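Beta-agarase B (Zobellia galactanivorans, PDB 4ATF) cleaves the beta-1,4-linkages between D-galactose and 3,6-anhydro-L-galactose in agarose at random, with retention of anomeric configuration. Local coordinates at residues D13-P25 with F294-E306. The protein carries 1 engineered substitution. Numbering follows the deposited sequence. Where two conformers were deposited one is given.
Sequences DWKDIPVPADAGP and FGVDWIRIYKPVE. With NA (sodium ion), chain I.
A mixed apolar and hydrogen-bonded contact joins Trp14, Ile17 and Val19 of the N-terminal loop to Trp298, Arg300 and Tyr302 of the C-terminal strand, bringing the two terminal parts of the chain together on the outer face of the GH16 beta-sandwich, away from the bound agaro-oligosaccharide. Trp14 lays CB over one face of the Trp298 indole, 3.8 Å from the centroid of its five-membered ring, while the two five-membered rings lie oblique, their planes 45° apart. Val19 sends CG2 over the centre of the Tyr302 ring in a CH-pi contact, 3.8 Å from the centroid. Between these aromatics Arg300, with CG between backbone N and carbonyl carbon (chi1 68°) and its chain extended from CG to NE, carries its guanidinium to the loop backbone: NH1 gives Ile17 O a 2.7 Å bond close to the guanidinium plane, and NH2 reaches Pro18 O at 3.2 Å from above that carbonyl's plane. CB of Ile17 covers one guanidinium face. Beside it, Tyr302 OH donates to Lys15 O at 2.8 Å. Arg300 NE forms a salt bridge with Glu114. A leucine in place of Arg300 would probably leave the carbonyls of Ile17 and Pro18 without these donors and Glu114 without this partner. The loop is thus held by CH-pi and apolar packing and by strand side chains gripping its carbonyls, with Glu114 likely steadying the buried positive charge.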
loop_
_atom_site.group_PDB
_atom_site.type_symbol
_atom_site.label_atom_id
_atom_site.label_comp_id
_atom_site.label_asym_id
_atom_site.label_seq_id
_atom_site.Cartn_x
_atom_site.Cartn_y
_atom_site.Cartn_z
ATOM N N ASP A 13 14.818 14.179 -13.627
ATOM C CA ASP A 13 15.180 12.735 -13.393
ATOM C C ASP A 13 14.788 12.209 -12.008
ATOM O O ASP A 13 15.093 12.808 -10.967
ATOM C CB ASP A 13 16.682 12.477 -13.585
ATOM C CG ASP A 13 17.042 10.964 -13.564
ATOM O OD1 ASP A 13 16.929 10.256 -14.566
ATOM O OD2 ASP A 13 17.439 10.431 -12.539
ATOM N N TRP A 14 14.150 11.046 -12.004
ATOM C CA TRP A 14 13.535 10.505 -10.771
ATOM C C TRP A 14 14.515 10.382 -9.607
ATOM O O TRP A 14 14.133 10.638 -8.474
ATOM C CB TRP A 14 12.894 9.133 -11.025
ATOM C CG TRP A 14 13.858 7.975 -11.313
ATOM C CD1 TRP A 14 14.820 7.917 -12.292
ATOM C CD2 TRP A 14 13.894 6.715 -10.642
ATOM N NE1 TRP A 14 15.479 6.692 -12.250
ATOM C CE2 TRP A 14 14.926 5.935 -11.251
ATOM C CE3 TRP A 14 13.135 6.147 -9.606
ATOM C CZ2 TRP A 14 15.229 4.617 -10.850
ATOM C CZ3 TRP A 14 13.451 4.833 -9.181
ATOM C CH2 TRP A 14 14.486 4.074 -9.831
ATOM N N LYS A 15 15.756 9.960 -9.863
ATOM C CA LYS A 15 16.741 9.768 -8.771
ATOM C C LYS A 15 17.144 11.116 -8.132
ATOM O O LYS A 15 17.503 11.154 -6.945
ATOM C CB LYS A 15 18.025 9.042 -9.251
ATOM C CG LYS A 15 17.836 7.617 -9.752
ATOM C CD LYS A 15 19.166 6.964 -10.041
ATOM C CE LYS A 15 18.987 5.899 -11.100
ATOM N NZ LYS A 15 20.148 4.974 -11.223
ATOM N N ASP A 16 17.059 12.195 -8.898
ATOM C CA ASP A 16 17.472 13.511 -8.464
ATOM C C ASP A 16 16.383 14.335 -7.743
ATOM O O ASP A 16 16.680 15.373 -7.205
ATOM C CB ASP A 16 17.860 14.338 -9.701
ATOM C CG ASP A 16 19.071 13.779 -10.447
ATOM O OD1 ASP A 16 19.830 12.980 -9.810
ATOM O OD2 ASP A 16 19.253 14.172 -11.665
ATOM N N ILE A 17 15.110 13.920 -7.784
ATOM C CA ILE A 17 14.063 14.723 -7.165
ATOM C C ILE A 17 14.444 14.815 -5.684
ATOM O O ILE A 17 14.735 13.797 -5.064
ATOM C CB ILE A 17 12.655 14.068 -7.340
ATOM C CG1 ILE A 17 12.250 14.029 -8.816
ATOM C CG2 ILE A 17 11.600 14.882 -6.555
ATOM C CD1 ILE A 17 11.037 13.169 -9.124
ATOM N N PRO A 18 14.414 16.026 -5.087
ATOM C CA PRO A 18 14.800 16.042 -3.673
ATOM C C PRO A 18 13.951 15.092 -2.804
ATOM O O PRO A 18 12.731 14.930 -3.016
ATOM C CB PRO A 18 14.458 17.470 -3.224
ATOM C CG PRO A 18 14.554 18.306 -4.502
ATOM C CD PRO A 18 14.142 17.380 -5.636
ATOM N N VAL A 19 14.600 14.500 -1.811
ATOM C CA VAL A 19 13.916 13.736 -0.792
ATOM C C VAL A 19 13.361 14.744 0.234
ATOM O O VAL A 19 14.135 15.589 0.744
ATOM C CB VAL A 19 14.861 12.681 -0.137
ATOM C CG1 VAL A 19 14.198 12.086 1.118
ATOM C CG2 VAL A 19 15.123 11.527 -1.149
ATOM N N PRO A 20 12.022 14.676 0.531
ATOM C CA PRO A 20 11.441 15.695 1.409
ATOM C C PRO A 20 11.724 15.487 2.906
ATOM O O PRO A 20 11.644 16.466 3.718
ATOM C CB PRO A 20 9.923 15.596 1.097
ATOM C CG PRO A 20 9.697 14.142 0.746
ATOM C CD PRO A 20 10.970 13.779 -0.048
ATOM N N ALA A 21 12.021 14.239 3.283
ATOM C CA ALA A 21 12.361 13.927 4.654
ATOM C C ALA A 21 13.812 14.388 4.993
ATOM O O ALA A 21 14.657 14.613 4.080
ATOM C CB ALA A 21 12.184 12.411 4.902
ATOM N N ASP A 22 14.088 14.552 6.294
ATOM C CA ASP A 22 15.329 15.222 6.735
ATOM C C ASP A 22 16.305 14.076 7.119
ATOM O O ASP A 22 16.018 13.310 8.034
ATOM C CB ASP A 22 14.994 16.114 7.973
ATOM C CG ASP A 22 16.160 17.006 8.420
ATOM O OD1 ASP A 22 17.351 16.679 8.168
ATOM O OD2 ASP A 22 15.882 18.036 9.083
ATOM N N ALA A 23 17.422 13.954 6.404
ATOM C CA ALA A 23 18.410 12.840 6.696
ATOM C C ALA A 23 19.146 12.992 8.054
ATOM O O ALA A 23 19.760 12.042 8.566
ATOM C CB ALA A 23 19.422 12.712 5.569
ATOM N N GLY A 24 19.112 14.184 8.649
ATOM C CA GLY A 24 19.836 14.389 9.899
ATOM C C GLY A 24 21.139 15.184 9.754
ATOM O O GLY A 24 21.581 15.518 8.626
ATOM N N PRO A 25 21.782 15.498 10.888
ATOM C CA PRO A 25 22.894 16.467 10.818
ATOM C C PRO A 25 24.137 15.809 10.186
ATOM O O PRO A 25 24.439 14.651 10.525
ATOM C CB PRO A 25 23.143 16.844 12.297
ATOM C CG PRO A 25 22.586 15.753 13.116
ATOM C CD PRO A 25 21.534 15.000 12.262
ATOM N N PHE A 294 -4.117 -0.120 -12.269
ATOM C CA PHE A 294 -3.328 0.654 -11.310
ATOM C C PHE A 294 -1.929 0.764 -11.932
ATOM O O PHE A 294 -1.366 -0.262 -12.371
ATOM C CB PHE A 294 -3.311 -0.110 -9.973
ATOM C CG PHE A 294 -2.504 0.566 -8.882
ATOM C CD1 PHE A 294 -2.442 1.984 -8.787
ATOM C CD2 PHE A 294 -1.787 -0.203 -7.978
ATOM C CE1 PHE A 294 -1.663 2.619 -7.768
ATOM C CE2 PHE A 294 -1.047 0.391 -6.937
ATOM C CZ PHE A 294 -0.977 1.815 -6.822
ATOM N N GLY A 295 -1.406 1.990 -12.051
ATOM C CA GLY A 295 -0.100 2.219 -12.720
ATOM C C GLY A 295 0.864 2.829 -11.727
ATOM O O GLY A 295 0.480 3.743 -10.952
ATOM N N VAL A 296 2.085 2.305 -11.715
ATOM C CA VAL A 296 3.147 2.825 -10.851
ATOM C C VAL A 296 4.292 3.199 -11.774
ATOM O O VAL A 296 4.838 2.345 -12.450
ATOM C CB VAL A 296 3.617 1.799 -9.757
ATOM C CG1 VAL A 296 4.832 2.327 -8.977
ATOM C CG2 VAL A 296 2.481 1.528 -8.795
ATOM N N ASP A 297 4.621 4.488 -11.856
ATOM C CA ASP A 297 5.722 4.955 -12.716
ATOM C C ASP A 297 7.076 4.533 -12.097
ATOM O O ASP A 297 7.974 4.049 -12.806
ATOM C CB ASP A 297 5.617 6.497 -12.868
ATOM C CG ASP A 297 6.652 7.088 -13.836
ATOM O OD1 ASP A 297 7.320 6.324 -14.560
ATOM O OD2 ASP A 297 6.805 8.337 -13.865
ATOM N N TRP A 298 7.217 4.688 -10.781
ATOM C CA TRP A 298 8.463 4.256 -10.098
ATOM C C TRP A 298 8.297 4.170 -8.597
ATOM O O TRP A 298 7.325 4.690 -8.022
ATOM C CB TRP A 298 9.688 5.162 -10.460
ATOM C CG TRP A 298 9.471 6.725 -10.459
ATOM C CD1 TRP A 298 9.413 7.591 -11.571
ATOM C CD2 TRP A 298 9.388 7.572 -9.293
ATOM N NE1 TRP A 298 9.300 8.932 -11.122
ATOM C CE2 TRP A 298 9.276 8.935 -9.747
ATOM C CE3 TRP A 298 9.382 7.311 -7.911
ATOM C CZ2 TRP A 298 9.174 10.027 -8.845
ATOM C CZ3 TRP A 298 9.255 8.389 -7.016
ATOM C CH2 TRP A 298 9.158 9.736 -7.497
ATOM N N ILE A 299 9.240 3.490 -7.968
ATOM C CA ILE A 299 9.317 3.406 -6.541
ATOM C C ILE A 299 10.793 3.569 -6.173
ATOM O O ILE A 299 11.675 2.857 -6.725
ATOM C CB ILE A 299 8.652 2.119 -5.968
ATOM C CG1 ILE A 299 8.676 2.167 -4.393
ATOM C CG2 ILE A 299 9.296 0.862 -6.562
ATOM C CD1 ILE A 299 7.732 1.110 -3.777
ATOM N N ARG A 300 11.081 4.568 -5.332
ATOM C CA ARG A 300 12.462 4.903 -5.041
ATOM C C ARG A 300 12.633 4.790 -3.525
ATOM O O ARG A 300 11.704 5.092 -2.743
ATOM C CB ARG A 300 12.818 6.295 -5.607
ATOM C CG ARG A 300 12.104 7.513 -4.907
ATOM C CD ARG A 300 12.374 8.769 -5.812
ATOM N NE ARG A 300 11.828 9.971 -5.144
ATOM C CZ ARG A 300 12.552 11.072 -4.865
ATOM N NH1 ARG A 300 13.841 11.205 -5.256
ATOM N NH2 ARG A 300 11.963 12.112 -4.249
ATOM N N ILE A 301 13.812 4.336 -3.127
ATOM C CA ILE A 301 14.113 3.950 -1.764
ATOM C C ILE A 301 15.489 4.563 -1.402
ATOM O O ILE A 301 16.459 4.409 -2.158
ATOM C CB ILE A 301 14.237 2.401 -1.658
ATOM C CG1 ILE A 301 12.866 1.729 -1.972
ATOM C CG2 ILE A 301 14.791 2.040 -0.283
ATOM C CD1 ILE A 301 12.946 0.359 -2.767
ATOM N N TYR A 302 15.561 5.283 -0.276
ATOM C CA TYR A 302 16.816 5.947 0.139
ATOM C C TYR A 302 17.113 5.641 1.601
ATOM O O TYR A 302 16.188 5.491 2.423
ATOM C CB TYR A 302 16.719 7.484 -0.007
ATOM C CG TYR A 302 16.586 7.956 -1.411
ATOM C CD1 TYR A 302 15.346 7.905 -2.084
ATOM C CD2 TYR A 302 17.699 8.461 -2.086
ATOM C CE1 TYR A 302 15.230 8.324 -3.392
ATOM C CE2 TYR A 302 17.592 8.908 -3.436
ATOM C CZ TYR A 302 16.342 8.848 -4.050
ATOM O OH TYR A 302 16.229 9.292 -5.362
ATOM N N LYS A 303 18.405 5.563 1.934
ATOM C CA LYS A 303 18.852 5.381 3.341
ATOM C C LYS A 303 19.699 6.584 3.721
ATOM O O LYS A 303 20.452 7.092 2.880
ATOM C CB LYS A 303 19.676 4.045 3.472
ATOM C CG LYS A 303 18.692 2.775 3.193
ATOM C CD LYS A 303 18.888 1.578 4.160
ATOM C CE LYS A 303 18.474 1.977 5.465
ATOM N NZ LYS A 303 17.833 1.008 6.302
ATOM N N PRO A 304 19.559 7.082 4.951
ATOM C CA PRO A 304 20.425 8.219 5.374
ATOM C C PRO A 304 21.831 7.735 5.728
ATOM O O PRO A 304 21.954 6.752 6.511
ATOM C CB PRO A 304 19.715 8.753 6.605
ATOM C CG PRO A 304 18.913 7.567 7.168
ATOM C CD PRO A 304 18.627 6.625 5.998
ATOM N N VAL A 305 22.874 8.379 5.174
ATOM C CA VAL A 305 24.278 8.034 5.470
ATOM C C VAL A 305 25.082 9.290 5.836
ATOM O O VAL A 305 24.691 10.419 5.491
ATOM C CB VAL A 305 24.938 7.261 4.298
ATOM C CG1 VAL A 305 24.009 6.053 3.860
ATOM C CG2 VAL A 305 25.060 8.132 3.102
ATOM N N GLU A 306 26.219 9.103 6.527
ATOM C CA GLU A 306 27.087 10.218 6.850
ATOM C C GLU A 306 27.663 10.812 5.563
ATOM O O GLU A 306 27.945 10.106 4.606
ATOM C CB GLU A 306 28.219 9.723 7.759
ATOM C CG GLU A 306 28.776 10.752 8.685
ATOM C CD GLU A 306 29.804 10.161 9.642
ATOM O OE1 GLU A 306 29.777 8.932 9.879
ATOM O OE2 GLU A 306 30.640 10.920 10.145
HETATM NA NA NA I . 8.650 4.418 -15.019
HETATM O O HOH W 1 10.236 6.077 -15.710
#